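Long-range contacts in glutamyl-tRNA(Gln) amidotransferase subunit B, mitochondrial (PDB 4N0H), which serves as subunit B of a yeast mitochondrial amidotransferase and is built around a catalytic domain of the GatB/GatE family: residues 17-22 and 169-174; 81-86 and 107-112. All coordinates share one frame; numbering follows the deposited sequence.

How the contacts relate
Both contacts bind strands of one large mixed sheet in the GatB/GatE catalytic domain, and contact 2 is nested along the chain inside the loop that contact 1 closes. Their centres lie about 15 Å apart and they do not touch. Contact 1 sits near the centre of the folded chain, where two regular strands pair through their backbones and turn mostly buried side chains to a helix on one face. Contact 2, farther out and only partly buried, sets a short strand and the loop after it against the irregular break in strand 102-120. There a single bridge is joined by side-chain bonds from Asn83 and Arg109, which reach peptide carbonyls across the contact.

Contact 1: 17-22 and 169-174; sequences GLEIHT and LIELVT
Ile20 O accepts two hydrogen bonds: Leu172 N donates to it at 2.9 Å, and a water donates to Ile20 O, its oxygen 2.6 Å away. The CA-H of Glu171 makes a further, weaker CA-H...O contact. The same water gives a second proton to Ile170 O at 2.8 Å, bridging two carbonyl oxygens, Ile20 O and Ile170 O, that lie 3.4 Å apart and cannot bond each other. Its link to Thr22 OG1 is weak. Here strands 14-23 and 168-174 run antiparallel as neighbours within the mixed sheet of the GatB/GatE domain, flanked by strands 210-218 and 130-142. Ile20-Leu172 and Thr22-Ile170 are hydrogen-bonded pairs; Glu19-Val173 and His21-Glu171 are the non-hydrogen-bonded pairs. At one end a side chain replaces a carbonyl: Leu18 N points at Thr174 OG1, 3.0 Å away and almost straight (176°), while Thr174 N returns a bond to Leu18 O.

On the face bearing Glu19, His21 and Glu171, CG of Glu171, anti to the backbone N (chi1 178°), lies over the His21 ring near its rim, a CH-pi contact with CG 3.9 Å from the ring centroid. Ring and carboxylate planes differ by 31°, and His21 NE2 lies 3.3 Å from Glu171 OE2. Glu19 OE1 and Glu171 OE1, like charges, come within 4.3 Å. On the other face Ile20 and Leu172 both rest on Tyr191 of helix 181-197.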
loop_
_atom_site.group_PDB
_atom_site.type_symbol
_atom_site.label_atom_id
_atom_site.label_comp_id
_atom_site.label_asym_id
_atom_site.label_seq_id
_atom_site.Cartn_x
_atom_site.Cartn_y
_atom_site.Cartn_z
ATOM N N GLY B 17 30.101 -9.991 -17.491
ATOM C CA GLY B 17 29.279 -8.806 -17.337
ATOM C C GLY B 17 29.416 -8.229 -15.943
ATOM O O GLY B 17 29.803 -8.931 -15.011
ATOM N N LEU B 18 29.101 -6.947 -15.797
ATOM C CA LEU B 18 29.223 -6.279 -14.506
ATOM C C LEU B 18 27.890 -5.722 -14.025
ATOM O O LEU B 18 27.068 -5.272 -14.825
ATOM C CB LEU B 18 30.254 -5.148 -14.583
ATOM C CG LEU B 18 31.689 -5.536 -14.931
ATOM C CD1 LEU B 18 32.546 -4.293 -15.105
ATOM C CD2 LEU B 18 32.271 -6.439 -13.857
ATOM N N GLU B 19 27.687 -5.759 -12.711
ATOM C CA GLU B 19 26.559 -5.085 -12.083
ATOM C C GLU B 19 27.105 -4.086 -11.076
ATOM O O GLU B 19 27.680 -4.470 -10.055
ATOM C CB GLU B 19 25.641 -6.092 -11.399
ATOM C CG GLU B 19 25.024 -7.093 -12.356
ATOM C CD GLU B 19 24.283 -8.204 -11.642
ATOM O OE1 GLU B 19 24.131 -8.123 -10.403
ATOM O OE2 GLU B 19 23.856 -9.162 -12.323
ATOM N N ILE B 20 26.945 -2.801 -11.377
ATOM C CA ILE B 20 27.563 -1.752 -10.576
ATOM C C ILE B 20 26.551 -0.882 -9.841
ATOM O O ILE B 20 25.755 -0.173 -10.456
ATOM C CB ILE B 20 28.479 -0.850 -11.426
ATOM C CG1 ILE B 20 29.540 -1.690 -12.140
ATOM C CG2 ILE B 20 29.136 0.203 -10.549
ATOM C CD1 ILE B 20 30.496 -0.880 -12.997
ATOM N N HIS B 21 26.596 -0.942 -8.515
ATOM C CA HIS B 21 25.747 -0.102 -7.690
ATOM C C HIS B 21 26.509 1.151 -7.310
ATOM O O HIS B 21 27.668 1.089 -6.903
ATOM C CB HIS B 21 25.282 -0.850 -6.442
ATOM C CG HIS B 21 24.323 -1.961 -6.732
ATOM N ND1 HIS B 21 24.719 -3.167 -7.266
ATOM C CD2 HIS B 21 22.982 -2.043 -6.568
ATOM C CE1 HIS B 21 23.665 -3.947 -7.416
ATOM N NE2 HIS B 21 22.598 -3.288 -7.001
ATOM N N THR B 22 25.851 2.292 -7.455
ATOM C CA THR B 22 26.494 3.572 -7.218
ATOM C C THR B 22 25.623 4.476 -6.349
ATOM O O THR B 22 24.484 4.776 -6.700
ATOM C CB THR B 22 26.810 4.269 -8.555
ATOM O OG1 THR B 22 28.002 3.703 -9.118
ATOM C CG2 THR B 22 27.021 5.743 -8.350
ATOM N N LEU B 169 20.477 4.891 -4.893
ATOM C CA LEU B 169 21.465 4.163 -5.675
ATOM C C LEU B 169 21.024 4.134 -7.131
ATOM O O LEU B 169 19.827 4.185 -7.426
ATOM C CB LEU B 169 21.585 2.714 -5.189
ATOM C CG LEU B 169 21.936 2.441 -3.725
ATOM C CD1 LEU B 169 21.850 0.950 -3.417
ATOM C CD2 LEU B 169 23.320 2.955 -3.447
ATOM N N ILE B 170 21.990 4.058 -8.038
ATOM C CA ILE B 170 21.699 3.640 -9.402
ATOM C C ILE B 170 22.444 2.342 -9.681
ATOM O O ILE B 170 23.651 2.247 -9.457
ATOM C CB ILE B 170 22.088 4.700 -10.442
ATOM C CG1 ILE B 170 21.144 5.898 -10.357
ATOM C CG2 ILE B 170 22.035 4.111 -11.839
ATOM C CD1 ILE B 170 21.335 6.900 -11.484
ATOM N N GLU B 171 21.718 1.332 -10.141
ATOM C CA GLU B 171 22.349 0.089 -10.548
ATOM C C GLU B 171 22.493 0.077 -12.059
ATOM O O GLU B 171 21.514 0.248 -12.786
ATOM C CB GLU B 171 21.543 -1.128 -10.094
ATOM C CG GLU B 171 22.159 -2.451 -10.536
ATOM C CD GLU B 171 21.294 -3.657 -10.209
ATOM O OE1 GLU B 171 21.550 -4.742 -10.773
ATOM O OE2 GLU B 171 20.364 -3.527 -9.386
ATOM N N LEU B 172 23.720 -0.122 -12.525
ATOM C CA LEU B 172 23.988 -0.239 -13.950
ATOM C C LEU B 172 24.358 -1.677 -14.283
ATOM O O LEU B 172 25.277 -2.243 -13.692
ATOM C CB LEU B 172 25.108 0.719 -14.364
ATOM C CG LEU B 172 25.567 0.698 -15.824
ATOM C CD1 LEU B 172 25.829 2.104 -16.313
ATOM C CD2 LEU B 172 26.810 -0.164 -15.994
ATOM N N VAL B 173 23.634 -2.271 -15.222
ATOM C CA VAL B 173 23.942 -3.625 -15.660
ATOM C C VAL B 173 24.429 -3.616 -17.109
ATOM O O VAL B 173 23.724 -3.153 -18.012
ATOM C CB VAL B 173 22.723 -4.550 -15.529
ATOM C CG1 VAL B 173 23.121 -5.996 -15.801
ATOM C CG2 VAL B 173 22.109 -4.418 -14.149
ATOM N N THR B 174 25.641 -4.115 -17.328
ATOM C CA THR B 174 26.181 -4.214 -18.676
ATOM C C THR B 174 25.752 -5.528 -19.311
ATOM O O THR B 174 25.332 -6.455 -18.621
ATOM C CB THR B 174 27.721 -4.165 -18.682
ATOM O OG1 THR B 174 28.241 -5.429 -18.254
ATOM C CG2 THR B 174 28.234 -3.071 -17.765
HETATM O O HOH W 1 25.921 2.358 -11.083
#

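Contact 2: 81-86 and 107-112; sequences QVNSIS and HYRPFA
Asn83 and Arg109 carry a largely side-chain-to-backbone contact, in which strand 81-82 and the loop following it lie against the irregular break in strand 102-120. That break ends in a classic beta bulge, where Phe111 and Ala112 both face Leu138 of strand 130-142; the single bridge, Val82 with Ala112, is an antiparallel non-hydrogen-bonded pair. Next to it, Asn83 N donates to Phe111 O at 2.8 Å, and the side-chain amide reaches back to the preceding residue: Asn83 ND2 bonds Pro110 O at 3.1 Å, lying in the plane of that carbonyl. Arg109 bends at chi3 (55°), which swings NE round, and grips Ile85 O side-on with two nitrogens. NE sits 2.7 Å from Ile85 O, 49° out of the carbonyl plane, whereas NH2, 2.9 Å from Ile85 O, lies in that plane on a lone pair. Val82 CG1 rests over one face of the Phe111 ring, toward its rim, and Phe111 packs on Ala71 and Ser75 of helix 65-78. A water lies between Ser86 OG, Asn83 O and Phe111 O. The guanidinium probably polarises the doubly accepting Ile85 carbonyl, and the bonding is consistent with an 83-86 loop held mainly by directional bonds.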
loop_
_atom_site.group_PDB
_atom_site.type_symbol
_atom_site.label_atom_id
_atom_site.label_comp_id
_atom_site.label_asym_id
_atom_site.label_seq_id
_atom_site.Cartn_x
_atom_site.Cartn_y
_atom_site.Cartn_z
ATOM N N GLN B 81 18.274 4.560 -23.822
ATOM C CA GLN B 81 16.896 4.963 -24.078
ATOM C C GLN B 81 16.111 5.019 -22.774
ATOM O O GLN B 81 15.916 4.000 -22.107
ATOM C CB GLN B 81 16.209 4.018 -25.065
ATOM C CG GLN B 81 14.686 4.115 -25.026
ATOM C CD GLN B 81 14.031 3.718 -26.333
ATOM O OE1 GLN B 81 14.282 4.325 -27.375
ATOM N NE2 GLN B 81 13.181 2.698 -26.285
ATOM N N VAL B 82 15.676 6.220 -22.407
ATOM C CA VAL B 82 14.889 6.407 -21.199
ATOM C C VAL B 82 13.504 5.809 -21.389
ATOM O O VAL B 82 12.834 6.087 -22.384
ATOM C CB VAL B 82 14.758 7.895 -20.833
ATOM C CG1 VAL B 82 13.825 8.070 -19.637
ATOM C CG2 VAL B 82 16.129 8.495 -20.550
ATOM N N ASN B 83 13.088 4.979 -20.436
ATOM C CA ASN B 83 11.787 4.328 -20.498
ATOM C C ASN B 83 10.660 5.358 -20.474
ATOM O O ASN B 83 10.705 6.315 -19.702
ATOM C CB ASN B 83 11.630 3.352 -19.330
ATOM C CG ASN B 83 10.813 2.130 -19.694
ATOM O OD1 ASN B 83 10.023 2.157 -20.638
ATOM N ND2 ASN B 83 10.998 1.047 -18.945
ATOM N N SER B 84 9.661 5.166 -21.329
ATOM C CA SER B 84 8.513 6.068 -21.373
ATOM C C SER B 84 7.798 6.072 -20.030
ATOM O O SER B 84 7.391 7.121 -19.528
ATOM C CB SER B 84 7.548 5.651 -22.481
ATOM O OG SER B 84 7.152 4.301 -22.317
ATOM N N ILE B 85 7.662 4.886 -19.450
ATOM C CA ILE B 85 7.124 4.730 -18.109
ATOM C C ILE B 85 8.072 3.856 -17.301
ATOM O O ILE B 85 8.395 2.742 -17.712
ATOM C CB ILE B 85 5.755 4.026 -18.130
ATOM C CG1 ILE B 85 4.716 4.870 -18.872
ATOM C CG2 ILE B 85 5.284 3.724 -16.713
ATOM C CD1 ILE B 85 4.270 6.093 -18.110
ATOM N N SER B 86 8.533 4.357 -16.162
ATOM C CA SER B 86 9.191 3.480 -15.202
ATOM C C SER B 86 8.456 3.506 -13.863
ATOM O O SER B 86 7.638 4.392 -13.603
ATOM C CB SER B 86 10.690 3.790 -15.056
ATOM O OG SER B 86 10.918 5.065 -14.485
ATOM N N HIS B 107 12.415 -3.151 -10.763
ATOM C CA HIS B 107 12.577 -4.497 -11.301
ATOM C C HIS B 107 11.931 -4.681 -12.676
ATOM O O HIS B 107 12.613 -5.007 -13.649
ATOM C CB HIS B 107 12.024 -5.528 -10.311
ATOM C CG HIS B 107 12.125 -6.942 -10.791
ATOM N ND1 HIS B 107 11.028 -7.668 -11.203
ATOM C CD2 HIS B 107 13.192 -7.766 -10.924
ATOM C CE1 HIS B 107 11.415 -8.876 -11.573
ATOM N NE2 HIS B 107 12.723 -8.961 -11.412
ATOM N N TYR B 108 10.622 -4.473 -12.755
ATOM C CA TYR B 108 9.874 -4.721 -13.990
ATOM C C TYR B 108 10.077 -3.645 -15.055
ATOM O O TYR B 108 10.074 -3.943 -16.247
ATOM C CB TYR B 108 8.372 -4.857 -13.706
ATOM C CG TYR B 108 8.005 -6.025 -12.822
ATOM C CD1 TYR B 108 8.171 -7.333 -13.264
ATOM C CD2 TYR B 108 7.480 -5.822 -11.552
ATOM C CE1 TYR B 108 7.837 -8.405 -12.457
ATOM C CE2 TYR B 108 7.137 -6.885 -10.742
ATOM C CZ TYR B 108 7.318 -8.175 -11.199
ATOM O OH TYR B 108 6.980 -9.242 -10.396
ATOM N N ARG B 109 10.220 -2.395 -14.624
ATOM C CA ARG B 109 10.337 -1.272 -15.552
ATOM C C ARG B 109 11.463 -0.325 -15.141
ATOM O O ARG B 109 11.241 0.637 -14.410
ATOM C CB ARG B 109 9.015 -0.506 -15.645
ATOM C CG ARG B 109 7.820 -1.363 -16.048
ATOM C CD ARG B 109 6.660 -0.499 -16.516
ATOM N NE ARG B 109 7.067 0.391 -17.604
ATOM C CZ ARG B 109 7.066 0.049 -18.890
ATOM N NH1 ARG B 109 6.678 -1.166 -19.256
ATOM N NH2 ARG B 109 7.452 0.923 -19.810
ATOM N N PRO B 110 12.681 -0.602 -15.619
ATOM C CA PRO B 110 13.865 0.192 -15.276
ATOM C C PRO B 110 13.806 1.594 -15.877
ATOM O O PRO B 110 13.067 1.826 -16.839
ATOM C CB PRO B 110 15.019 -0.618 -15.884
ATOM C CG PRO B 110 14.388 -1.405 -16.989
ATOM C CD PRO B 110 13.006 -1.735 -16.501
ATOM N N PHE B 111 14.572 2.515 -15.297
ATOM C CA PHE B 111 14.599 3.903 -15.748
ATOM C C PHE B 111 15.022 4.040 -17.213
ATOM O O PHE B 111 14.445 4.830 -17.955
ATOM C CB PHE B 111 15.524 4.747 -14.859
ATOM C CG PHE B 111 15.485 6.223 -15.176
ATOM C CD1 PHE B 111 16.419 6.790 -16.034
ATOM C CD2 PHE B 111 14.507 7.038 -14.627
ATOM C CE1 PHE B 111 16.380 8.145 -16.330
ATOM C CE2 PHE B 111 14.463 8.395 -14.917
ATOM C CZ PHE B 111 15.396 8.947 -15.772
ATOM N N ALA B 112 16.035 3.278 -17.615
ATOM C CA ALA B 112 16.548 3.333 -18.982
ATOM C C ALA B 112 17.071 1.981 -19.440
ATOM O O ALA B 112 17.400 1.116 -18.627
ATOM C CB ALA B 112 17.646 4.389 -19.103
HETATM O O HOH W 2 11.942 6.229 -16.972
#